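Local coordinates for reticulocyte-binding protein 2a (Plasmodium vivax, PDB 4Z8N) that probably binds receptors on the red-cell surface through this erythrocyte-binding domain during invasion by the malaria parasite, at residues A[80-83]-A[89-92]. Numbering follows the deposited sequence.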
ATOM      1  N   THR A  80     -11.600  -1.964 -19.109  1.00 36.62           N
ATOM      2  CA  THR A  80     -12.917  -2.402 -18.656  1.00 36.83           C
ATOM      3  C   THR A  80     -13.508  -1.397 -17.670  1.00 38.55           C
ATOM      4  O   THR A  80     -14.686  -1.045 -17.758  1.00 36.49           O
ATOM      5  CB  THR A  80     -12.855  -3.790 -17.997  1.00 37.02           C
ATOM      6  OG1 THR A  80     -12.351  -4.741 -18.941  1.00 42.52           O
ATOM      7  CG2 THR A  80     -14.238  -4.227 -17.538  1.00 39.65           C
ATOM      8  N   ILE A  81     -12.681  -0.934 -16.737  1.00 37.72           N
ATOM      9  CA  ILE A  81     -13.097   0.064 -15.754  1.00 31.23           C
ATOM     10  C   ILE A  81     -13.539   1.359 -16.436  1.00 30.56           C
ATOM     11  O   ILE A  81     -14.524   1.979 -16.029  1.00 35.30           O
ATOM     12  CB  ILE A  81     -11.955   0.360 -14.754  1.00 29.55           C
ATOM     13  CG1 ILE A  81     -11.681  -0.872 -13.894  1.00 29.46           C
ATOM     14  CG2 ILE A  81     -12.296   1.556 -13.877  1.00 33.21           C
ATOM     15  CD1 ILE A  81     -10.530  -0.710 -12.940  1.00 28.93           C
ATOM     16  N   PHE A  82     -12.815   1.753 -17.480  1.00 30.27           N
ATOM     17  CA  PHE A  82     -13.147   2.954 -18.247  1.00 32.47           C
ATOM     18  C   PHE A  82     -14.550   2.848 -18.852  1.00 40.85           C
ATOM     19  O   PHE A  82     -15.315   3.815 -18.838  1.00 36.11           O
ATOM     20  CB  PHE A  82     -12.101   3.188 -19.345  1.00 35.79           C
ATOM     21  CG  PHE A  82     -12.318   4.449 -20.142  1.00 36.15           C
ATOM     22  CD1 PHE A  82     -12.591   5.650 -19.507  1.00 36.81           C
ATOM     23  CD2 PHE A  82     -12.223   4.435 -21.526  1.00 34.33           C
ATOM     24  CE1 PHE A  82     -12.785   6.811 -20.238  1.00 42.81           C
ATOM     25  CE2 PHE A  82     -12.414   5.594 -22.265  1.00 36.67           C
ATOM     26  CZ  PHE A  82     -12.695   6.783 -21.619  1.00 47.53           C
ATOM     27  N   VAL A  83     -14.887   1.668 -19.369  1.00 37.54           N
ATOM     28  CA  VAL A  83     -16.221   1.425 -19.915  1.00 37.43           C
ATOM     29  C   VAL A  83     -17.285   1.501 -18.821  1.00 33.37           C
ATOM     30  O   VAL A  83     -18.356   2.081 -19.015  1.00 33.56           O
ATOM     31  CB  VAL A  83     -16.318   0.048 -20.610  1.00 42.89           C
ATOM     32  CG1 VAL A  83     -17.716  -0.166 -21.175  1.00 44.77           C
ATOM     33  CG2 VAL A  83     -15.279  -0.071 -21.714  1.00 43.22           C
ATOM     34  N   ASN A  89     -21.118   7.555 -22.507  1.00 37.53           N
ATOM     35  CA  ASN A  89     -20.240   8.008 -23.577  1.00 40.71           C
ATOM     36  C   ASN A  89     -19.768   6.850 -24.452  1.00 42.16           C
ATOM     37  O   ASN A  89     -19.421   7.048 -25.614  1.00 42.76           O
ATOM     38  CB  ASN A  89     -19.043   8.763 -23.003  1.00 41.09           C
ATOM     39  CG  ASN A  89     -19.416  10.147 -22.503  1.00 45.02           C
ATOM     40  OD1 ASN A  89     -19.704  11.048 -23.291  1.00 50.80           O
ATOM     41  ND2 ASN A  89     -19.412  10.321 -21.190  1.00 42.78           N
ATOM     42  N   HIS A  90     -19.757   5.645 -23.890  1.00 41.32           N
ATOM     43  CA  HIS A  90     -19.415   4.450 -24.655  1.00 39.03           C
ATOM     44  C   HIS A  90     -20.621   3.951 -25.445  1.00 40.95           C
ATOM     45  O   HIS A  90     -20.480   3.131 -26.356  1.00 43.32           O
ATOM     46  CB  HIS A  90     -18.899   3.340 -23.730  1.00 33.80           C
ATOM     47  CG  HIS A  90     -17.442   3.450 -23.402  1.00 35.41           C
ATOM     48  ND1 HIS A  90     -16.977   4.124 -22.293  1.00 32.21           N
ATOM     49  CD2 HIS A  90     -16.346   2.967 -24.034  1.00 36.73           C
ATOM     50  CE1 HIS A  90     -15.658   4.050 -22.255  1.00 34.33           C
ATOM     51  NE2 HIS A  90     -15.249   3.354 -23.302  1.00 40.34           N
ATOM     52  N   ASN A  91     -21.799   4.457 -25.086  1.00 38.32           N
ATOM     53  CA  ASN A  91     -23.064   4.050 -25.698  1.00 43.47           C
ATOM     54  C   ASN A  91     -23.303   2.552 -25.526  1.00 44.26           C
ATOM     55  O   ASN A  91     -23.779   1.869 -26.437  1.00 43.00           O
ATOM     56  CB  ASN A  91     -23.100   4.434 -27.183  1.00 45.55           C
ATOM     57  CG  ASN A  91     -24.496   4.361 -27.770  1.00 49.32           C
ATOM     58  OD1 ASN A  91     -25.474   4.738 -27.124  1.00 50.91           O
ATOM     59  ND2 ASN A  91     -24.597   3.865 -28.997  1.00 51.81           N
ATOM     60  N   ILE A  92     -22.964   2.045 -24.349  1.00 42.94           N
ATOM     61  CA  ILE A  92     -23.162   0.637 -24.042  1.00 44.96           C
ATOM     62  C   ILE A  92     -24.492   0.467 -23.307  1.00 39.26           C
ATOM     63  O   ILE A  92     -24.883   1.319 -22.507  1.00 40.51           O
ATOM     64  CB  ILE A  92     -21.984   0.076 -23.205  1.00 45.17           C
ATOM     65  CG1 ILE A  92     -22.101  -1.439 -23.034  1.00 48.06           C
ATOM     66  CG2 ILE A  92     -21.889   0.768 -21.857  1.00 40.35           C
ATOM     67  CD1 ILE A  92     -20.995  -2.038 -22.183  1.00 44.16           C
TER
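His90 drives the edge of its imidazole into a face of the Phe82 ring, a T-shaped stack with centroids 4.8 Å apart and planes at 79°. The leading atom is His90 CE1, which sits 3.5 Å from Phe82 CD2, toward the rim of the benzene ring rather than over its middle; His90 NE2 follows it at the same edge. One face of the imidazole is used as well: Val83 CA lies 3.8 Å from the His90 ring centroid, 24° off the ring normal, in a CH-pi contact. With CG anti to the backbone N (chi1 -177°), the Phe82 ring lies beside its own carbonyl, and His90 CE1 comes near both that ring and Phe82 O. The two branches of Val83 divide their work, CG2 resting 3.8 Å from His90 NE2 while CG1 meets Ile92 CD1 at 3.9 Å. No hydrogen bond joins 80-83 to 89-92, but the imidazole is tethered from within the turn: His90 ND1 is hydrogen-bonded to Tyr86 O, which helps fix the rotation of the ring. Tyr86 also brings its ring against Phe82. Farther back, Thr80 OG1 is hydrogen-bonded to Gln107 OE1, and Thr80 and Val83 touch Lys100, so helix 71-85 also packs against helix 94-115. Asn91, with positive phi, ends the short helix 87-90 in a Schellman motif. This is surface packing in the largely helical erythrocyte-binding domain, at the corner where the short helix 87-90 folds back onto the last turns of helix 71-85 before helix 94-115.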